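Side-chain contacts in putative O-Methyltransferase (Corynebacterium glutamicum, PDB 3DR5), which probably transfers methyl groups from S-adenosyl-L-methionine to oxygen atoms of its substrates, which remain unidentified: residues E6-R9 and T10-S14; E27-E31 and F32-A36; S123-N127 and D128-L132. All blocks are in the same frame, centred on the assembly; numbering follows the deposited sequence.

Contact 1 (E6-R9 and T10-S14)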
loop_
_atom_site.group_PDB
_atom_site.type_symbol
_atom_site.label_atom_id
_atom_site.label_comp_id
_atom_site.label_asym_id
_atom_site.label_seq_id
_atom_site.Cartn_x
_atom_site.Cartn_y
_atom_site.Cartn_z
ATOM N N GLU A 6 -9.398 10.668 -12.504
ATOM C CA GLU A 6 -10.651 11.082 -11.879
ATOM C C GLU A 6 -11.842 10.166 -12.096
ATOM O O GLU A 6 -12.711 10.074 -11.227
ATOM C CB GLU A 6 -10.994 12.507 -12.319
ATOM C CG GLU A 6 -9.859 13.512 -12.123
ATOM C CD GLU A 6 -9.639 14.358 -13.362
ATOM O OE1 GLU A 6 -9.109 13.818 -14.357
ATOM O OE2 GLU A 6 -10.005 15.552 -13.346
ATOM N N TYR A 7 -11.877 9.496 -13.244
ATOM C CA TYR A 7 -12.950 8.564 -13.530
ATOM C C TYR A 7 -12.731 7.378 -12.579
ATOM O O TYR A 7 -13.685 6.791 -12.064
ATOM C CB TYR A 7 -12.897 8.110 -14.996
ATOM C CG TYR A 7 -14.264 8.064 -15.637
ATOM C CD1 TYR A 7 -14.408 8.172 -17.015
ATOM C CD2 TYR A 7 -15.421 7.929 -14.858
ATOM C CE1 TYR A 7 -15.668 8.147 -17.613
ATOM C CE2 TYR A 7 -16.685 7.899 -15.446
ATOM C CZ TYR A 7 -16.800 8.011 -16.823
ATOM O OH TYR A 7 -18.045 7.984 -17.409
ATOM N N LEU A 8 -11.468 7.022 -12.346
ATOM C CA LEU A 8 -11.148 5.946 -11.412
ATOM C C LEU A 8 -11.540 6.492 -10.021
ATOM O O LEU A 8 -12.243 5.827 -9.259
ATOM C CB LEU A 8 -9.646 5.628 -11.443
ATOM C CG LEU A 8 -9.227 4.244 -10.935
ATOM C CD1 LEU A 8 -10.330 3.229 -11.223
ATOM C CD2 LEU A 8 -7.932 3.830 -11.626
ATOM N N ARG A 9 -11.093 7.706 -9.695
ATOM C CA ARG A 9 -11.408 8.303 -8.396
ATOM C C ARG A 9 -12.913 8.407 -8.189
ATOM O O ARG A 9 -13.435 8.024 -7.137
ATOM C CB ARG A 9 -10.743 9.685 -8.257
ATOM C CG ARG A 9 -11.037 10.387 -6.939
ATOM C CD ARG A 9 -9.882 11.279 -6.509
ATOM N NE ARG A 9 -9.564 12.311 -7.491
ATOM C CZ ARG A 9 -10.296 13.402 -7.704
ATOM N NH1 ARG A 9 -11.400 13.613 -6.998
ATOM N NH2 ARG A 9 -9.923 14.282 -8.623
ATOM N N THR A 10 -13.610 8.910 -9.202
ATOM C CA THR A 10 -15.056 9.072 -9.131
ATOM C C THR A 10 -15.775 7.747 -8.895
ATOM O O THR A 10 -16.654 7.654 -8.038
ATOM C CB THR A 10 -15.599 9.740 -10.416
ATOM O OG1 THR A 10 -14.930 10.994 -10.617
ATOM C CG2 THR A 10 -17.091 9.991 -10.292
ATOM N N TYR A 11 -15.403 6.721 -9.650
ATOM C CA TYR A 11 -16.027 5.414 -9.478
ATOM C C TYR A 11 -15.723 4.829 -8.097
ATOM O O TYR A 11 -16.601 4.254 -7.454
ATOM C CB TYR A 11 -15.541 4.420 -10.520
ATOM C CG TYR A 11 -16.163 3.063 -10.310
ATOM C CD1 TYR A 11 -17.502 2.845 -10.620
ATOM C CD2 TYR A 11 -15.451 2.030 -9.692
ATOM C CE1 TYR A 11 -18.120 1.633 -10.335
ATOM C CE2 TYR A 11 -16.062 0.811 -9.404
ATOM C CZ TYR A 11 -17.399 0.626 -9.725
ATOM O OH TYR A 11 -18.013 -0.572 -9.458
ATOM N N VAL A 12 -14.482 4.970 -7.639
ATOM C CA VAL A 12 -14.107 4.433 -6.335
ATOM C C VAL A 12 -14.744 5.225 -5.199
ATOM O O VAL A 12 -15.224 4.644 -4.227
ATOM C CB VAL A 12 -12.570 4.410 -6.151
ATOM C CG1 VAL A 12 -12.209 3.986 -4.726
ATOM C CG2 VAL A 12 -11.940 3.448 -7.166
ATOM N N GLU A 13 -14.742 6.546 -5.314
ATOM C CA GLU A 13 -15.341 7.370 -4.277
ATOM C C GLU A 13 -16.859 7.172 -4.270
ATOM O O GLU A 13 -17.459 6.937 -3.227
ATOM C CB GLU A 13 -14.987 8.850 -4.491
ATOM C CG GLU A 13 -13.688 9.272 -3.805
ATOM C CD GLU A 13 -13.307 10.714 -4.071
ATOM O OE1 GLU A 13 -12.162 11.101 -3.745
ATOM O OE2 GLU A 13 -14.153 11.466 -4.599
ATOM N N SER A 14 -17.476 7.245 -5.444
ATOM C CA SER A 14 -18.926 7.094 -5.565
ATOM C C SER A 14 -19.398 5.678 -5.281
ATOM O O SER A 14 -20.601 5.404 -5.329
ATOM C CB SER A 14 -19.374 7.475 -6.973
ATOM O OG SER A 14 -19.044 6.451 -7.909
#
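T10 turns back on E6, four residues earlier in helix 4-13, with both its backbone N-H and its hydroxyl. With chi1 at -56°, OG1 stands beside the threonine's own backbone N, and both donors are directed at E6 O. T10 N and T10 OG1 each lie 2.5 Å from E6 O, and lengths as short as these are doubtful. Next comes Y11, whose N donates to Y7 O. The Y11 side chain leads off from the helix, and its hydroxyl bonds D187 of the second subunit. At V12 the amide bonds L8 O. The V12 CG2 branch bends over the same oxygen, 3.2 Å from L8 O, while CG2 makes a looser apolar contact of 4.4 Å with L8 CD1. E13 N then bonds R9 O at 2.7 Å, and the two side chains run alongside each other in the same direction. Extended beyond CG, the glutamate sets OE1 3.5 Å from R9 CG, touching the aliphatic part of the arginine. The charged ends stop short of a salt bridge: R9 NH1 lies 4.2 Å from E13 OE1, with the guanidinium and carboxylate planes turned 56° apart, so any attraction is at longer range. Just beyond the helix, S14 folds its hydroxyl back to T10 O, at 2.7 Å from OG. S14 N bonds the same oxygen from the opposite face of the carbonyl plane, giving it two donors. R9 and V12 also pack on M40 of helix 39-51, whereas L8 meets L165 of the second subunit. The arrangement is i to i+4 alpha-helical hydrogen bonding, with the threonine and serine hydroxyls also bonded to the carbonyl four residues back, here on an N-terminal helix at the dimer interface.

Contact 2 (E27-E31 and F32-A36); sequences EDAAE and FGLPA
A29 meets L34 through both backbone and side chain where helix 20-31 ends, and its carbonyl oxygen accepts from L34 N. The L34 N to A29 O distance is 2.8 Å and the N-H...O angle 162°, with the donor tilted moderately from the carbonyl plane. A second donor, F32 N, reaches the same oxygen only weakly. The better acceptor for F32 N is D28 O, at 3.2 Å, although an angle of 137° leaves this bond bent as well; the F32 amide is thus shared between two successive carbonyls of the last turn. G33 N goes instead to A30 O, 3.2 Å away, and comes in from well above the carbonyl plane. Three consecutive amides, those of F32, G33 and L34, therefore find acceptors in the helix they leave. D28 O has a further neighbour: the phenylalanine ring turns its edge to it, with F32 CD2 3.1 Å from D28 O and the oxygen lying in the ring plane. A chi1 of -73° places F32 CG beside its own backbone N, which lays the ring back along the side of the last turn. The D28 carboxylate is engaged elsewhere, in a salt bridge with R24. Apolar contact follows the backbone bonds. A29 CB is 4.2 Å from L34 CB and 4.0 Å from A36 CB, so the returning loop covers this alanine from two positions. F32 and L34 also rest on Q96 of helix 91-103, and L34 touches H93 as well. The bonds from L34 N to A29 O and from G33 N to A30 O, with the positive phi of G33 at the C-prime position, form a Schellman motif, with A29 and L34 as its accompanying apolar pair, closing helix 20-31 before the chain goes on to helix 39-51.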
loop_
_atom_site.group_PDB
_atom_site.type_symbol
_atom_site.label_atom_id
_atom_site.label_comp_id
_atom_site.label_asym_id
_atom_site.label_seq_id
_atom_site.Cartn_x
_atom_site.Cartn_y
_atom_site.Cartn_z
ATOM N N GLU A 27 -15.885 16.236 6.697
ATOM C CA GLU A 27 -16.619 17.494 6.657
ATOM C C GLU A 27 -15.918 18.468 7.608
ATOM O O GLU A 27 -15.665 19.622 7.255
ATOM C CB GLU A 27 -18.066 17.285 7.105
ATOM C CG GLU A 27 -19.094 17.809 6.113
ATOM C CD GLU A 27 -19.061 19.321 5.965
ATOM O OE1 GLU A 27 -18.206 19.844 5.216
ATOM O OE2 GLU A 27 -19.895 19.986 6.617
ATOM N N ASP A 28 -15.603 18.004 8.819
ATOM C CA ASP A 28 -14.918 18.853 9.797
ATOM C C ASP A 28 -13.620 19.432 9.241
ATOM O O ASP A 28 -13.378 20.633 9.355
ATOM C CB ASP A 28 -14.622 18.075 11.081
ATOM C CG ASP A 28 -15.860 17.855 11.927
ATOM O OD1 ASP A 28 -16.930 18.374 11.541
ATOM O OD2 ASP A 28 -15.767 17.173 12.975
ATOM N N ALA A 29 -12.791 18.586 8.635
ATOM C CA ALA A 29 -11.514 19.041 8.080
ATOM C C ALA A 29 -11.705 20.119 7.026
ATOM O O ALA A 29 -10.956 21.099 6.984
ATOM C CB ALA A 29 -10.735 17.860 7.487
ATOM N N ALA A 30 -12.710 19.928 6.181
ATOM C CA ALA A 30 -13.018 20.872 5.115
ATOM C C ALA A 30 -13.504 22.203 5.694
ATOM O O ALA A 30 -13.142 23.270 5.201
ATOM C CB ALA A 30 -14.080 20.283 4.188
ATOM N N GLU A 31 -14.327 22.137 6.736
ATOM C CA GLU A 31 -14.837 23.347 7.371
ATOM C C GLU A 31 -13.729 24.200 7.988
ATOM O O GLU A 31 -13.868 25.415 8.096
ATOM C CB GLU A 31 -15.865 22.982 8.441
ATOM C CG GLU A 31 -17.222 22.605 7.882
ATOM C CD GLU A 31 -18.118 21.986 8.923
ATOM O OE1 GLU A 31 -17.949 22.314 10.113
ATOM O OE2 GLU A 31 -19.002 21.189 8.559
ATOM N N PHE A 32 -12.628 23.565 8.386
ATOM C CA PHE A 32 -11.506 24.272 9.004
ATOM C C PHE A 32 -10.314 24.455 8.068
ATOM O O PHE A 32 -9.248 24.913 8.492
ATOM C CB PHE A 32 -11.064 23.535 10.273
ATOM C CG PHE A 32 -12.027 23.681 11.424
ATOM C CD1 PHE A 32 -11.891 24.727 12.340
ATOM C CD2 PHE A 32 -13.065 22.765 11.596
ATOM C CE1 PHE A 32 -12.780 24.859 13.409
ATOM C CE2 PHE A 32 -13.957 22.892 12.655
ATOM C CZ PHE A 32 -13.814 23.939 13.566
ATOM N N GLY A 33 -10.500 24.087 6.803
ATOM C CA GLY A 33 -9.445 24.218 5.807
ATOM C C GLY A 33 -8.207 23.370 6.039
ATOM O O GLY A 33 -7.103 23.749 5.649
ATOM N N LEU A 34 -8.394 22.209 6.662
ATOM C CA LEU A 34 -7.276 21.313 6.964
ATOM C C LEU A 34 -6.938 20.357 5.826
ATOM O O LEU A 34 -7.822 19.932 5.089
ATOM C CB LEU A 34 -7.593 20.490 8.217
ATOM C CG LEU A 34 -8.094 21.241 9.454
ATOM C CD1 LEU A 34 -8.546 20.256 10.524
ATOM C CD2 LEU A 34 -6.991 22.134 9.983
ATOM N N PRO A 35 -5.649 20.013 5.676
ATOM C CA PRO A 35 -5.180 19.095 4.629
ATOM C C PRO A 35 -5.732 17.704 4.945
ATOM O O PRO A 35 -5.360 17.097 5.952
ATOM C CB PRO A 35 -3.655 19.128 4.769
ATOM C CG PRO A 35 -3.368 20.320 5.663
ATOM C CD PRO A 35 -4.548 20.421 6.563
ATOM N N ALA A 36 -6.602 17.197 4.073
ATOM C CA ALA A 36 -7.225 15.891 4.287
ATOM C C ALA A 36 -7.037 14.912 3.134
ATOM O O ALA A 36 -7.580 15.119 2.051
ATOM C CB ALA A 36 -8.711 16.071 4.559
#

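Contact 3 (S123-N127 and D128-L132)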
loop_
_atom_site.group_PDB
_atom_site.type_symbol
_atom_site.label_atom_id
_atom_site.label_comp_id
_atom_site.label_asym_id
_atom_site.label_seq_id
_atom_site.Cartn_x
_atom_site.Cartn_y
_atom_site.Cartn_z
ATOM N N SER A 123 11.249 13.306 20.126
ATOM C CA SER A 123 12.485 13.099 20.878
ATOM C C SER A 123 12.137 12.384 22.192
ATOM O O SER A 123 13.000 11.810 22.852
ATOM C CB SER A 123 13.115 14.448 21.210
ATOM O OG SER A 123 14.437 14.296 21.689
ATOM N N ARG A 124 10.863 12.422 22.560
ATOM C CA ARG A 124 10.373 11.846 23.810
ATOM C C ARG A 124 9.651 10.509 23.708
ATOM O O ARG A 124 9.059 10.044 24.690
ATOM C CB ARG A 124 9.444 12.854 24.483
ATOM C CG ARG A 124 10.117 13.911 25.352
ATOM C CD ARG A 124 10.998 14.868 24.571
ATOM N NE ARG A 124 11.256 16.072 25.353
ATOM C CZ ARG A 124 12.357 16.812 25.264
ATOM N NH1 ARG A 124 13.322 16.471 24.423
ATOM N NH2 ARG A 124 12.500 17.884 26.029
ATOM N N LEU A 125 9.699 9.898 22.531
ATOM C CA LEU A 125 9.030 8.628 22.328
ATOM C C LEU A 125 10.053 7.501 22.260
ATOM O O LEU A 125 11.223 7.730 21.988
ATOM C CB LEU A 125 8.177 8.689 21.046
ATOM C CG LEU A 125 7.119 9.807 20.986
ATOM C CD1 LEU A 125 6.557 9.888 19.570
ATOM C CD2 LEU A 125 6.002 9.556 21.998
ATOM N N ALA A 126 9.602 6.280 22.511
ATOM C CA ALA A 126 10.494 5.128 22.515
ATOM C C ALA A 126 10.905 4.638 21.134
ATOM O O ALA A 126 10.068 4.442 20.260
ATOM C CB ALA A 126 9.851 3.984 23.315
ATOM N N ASN A 127 12.207 4.442 20.955
ATOM C CA ASN A 127 12.749 3.951 19.693
ATOM C C ASN A 127 12.286 2.520 19.395
ATOM O O ASN A 127 12.037 1.733 20.315
ATOM C CB ASN A 127 14.278 3.938 19.726
ATOM C CG ASN A 127 14.890 5.305 19.524
ATOM O OD1 ASN A 127 14.298 6.176 18.885
ATOM N ND2 ASN A 127 16.105 5.496 20.052
ATOM N N ASP A 128 12.153 2.194 18.109
ATOM C CA ASP A 128 11.791 0.836 17.696
ATOM C C ASP A 128 10.496 0.329 18.315
ATOM O O ASP A 128 10.393 -0.845 18.681
ATOM C CB ASP A 128 12.953 -0.096 18.082
ATOM C CG ASP A 128 12.883 -1.460 17.403
ATOM O OD1 ASP A 128 12.590 -1.504 16.190
ATOM O OD2 ASP A 128 13.139 -2.488 18.077
ATOM N N SER A 129 9.499 1.196 18.414
ATOM C CA SER A 129 8.239 0.803 19.031
ATOM C C SER A 129 6.999 0.991 18.170
ATOM O O SER A 129 5.907 0.579 18.559
ATOM C CB SER A 129 8.039 1.581 20.326
ATOM O OG SER A 129 8.650 0.954 21.432
ATOM N N TYR A 130 7.157 1.590 16.999
ATOM C CA TYR A 130 6.014 1.862 16.154
ATOM C C TYR A 130 6.036 1.144 14.816
ATOM O O TYR A 130 7.072 1.047 14.164
ATOM C CB TYR A 130 5.902 3.379 15.970
ATOM C CG TYR A 130 5.667 4.111 17.279
ATOM C CD1 TYR A 130 4.378 4.250 17.800
ATOM C CD2 TYR A 130 6.741 4.570 18.049
ATOM C CE1 TYR A 130 4.156 4.837 19.046
ATOM C CE2 TYR A 130 6.534 5.158 19.296
ATOM C CZ TYR A 130 5.234 5.280 19.792
ATOM O OH TYR A 130 5.022 5.861 21.025
ATOM N N GLN A 131 4.866 0.657 14.415
ATOM C CA GLN A 131 4.700 -0.075 13.164
ATOM C C GLN A 131 4.249 0.809 12.000
ATOM O O GLN A 131 4.340 0.411 10.835
ATOM C CB GLN A 131 3.669 -1.185 13.356
ATOM C CG GLN A 131 2.234 -0.638 13.448
ATOM C CD GLN A 131 1.234 -1.630 14.019
ATOM O OE1 GLN A 131 0.502 -2.288 13.282
ATOM N NE2 GLN A 131 1.213 -1.751 15.338
ATOM N N LEU A 132 3.758 2.004 12.308
ATOM C CA LEU A 132 3.262 2.890 11.260
ATOM C C LEU A 132 3.267 4.349 11.696
ATOM O O LEU A 132 2.811 4.689 12.789
ATOM C CB LEU A 132 1.834 2.475 10.861
ATOM C CG LEU A 132 1.033 3.353 9.881
ATOM C CD1 LEU A 132 1.652 3.266 8.489
ATOM C CD2 LEU A 132 -0.429 2.905 9.838
#
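The tight turn leading into strand 130-135, the strand flanked by 59-63 and 157-161 in the Rossmann-like methyltransferase sheet, brings L125 and A126 against S129 and Y130. D128 reverses the chain in a left-handed conformation, with positive phi and psi, and its carbonyl oxygen is bonded by R154. The tyrosine ring folds back towards the incoming loop: at chi1 -62°, CG sits beside the backbone N of Y130. The edge of the ring meets the backbone of A126, Y130 CE2 lying 3.7 Å from A126 O, which is close to the ring plane. Farther along, L125 crosses the tyrosine at about a right angle, and its CD2 branch comes within 3.9 Å of Y130 OH. That hydroxyl also makes a weak hydrogen bond to R112 of strand 111-114. Both side chains also pack on I61 of the adjacent strand 59-63 and on L152 of helix 142-152. S129 points back at the first arm of the turn, its CB 3.5 Å from A126 O, while S129 OG rests 3.8 Å from the methyl carbon CB of A126.

How the contacts relate
The three contacts follow one another along the chain without overlapping and without touching. Contact 1 takes up most of helix 4-13, and contact 2 the end of the next helix, 20-31, and the loop that follows; their centres are 21 Å apart and their nearest atoms about 8 Å. Contact 3 enters strand 130-135 of the seven-stranded mixed sheet and lies across the chain's centre from both, its centre 36 Å from that of contact 1 and 28 Å from that of contact 2. The strand order 3-2-1-4-5-7-6 is that of class I S-adenosylmethionine-dependent methyltransferases. Contact 1 faces the second subunit, whereas contacts 2 and 3 are formed within one chain, so only the first joins the dimer interface.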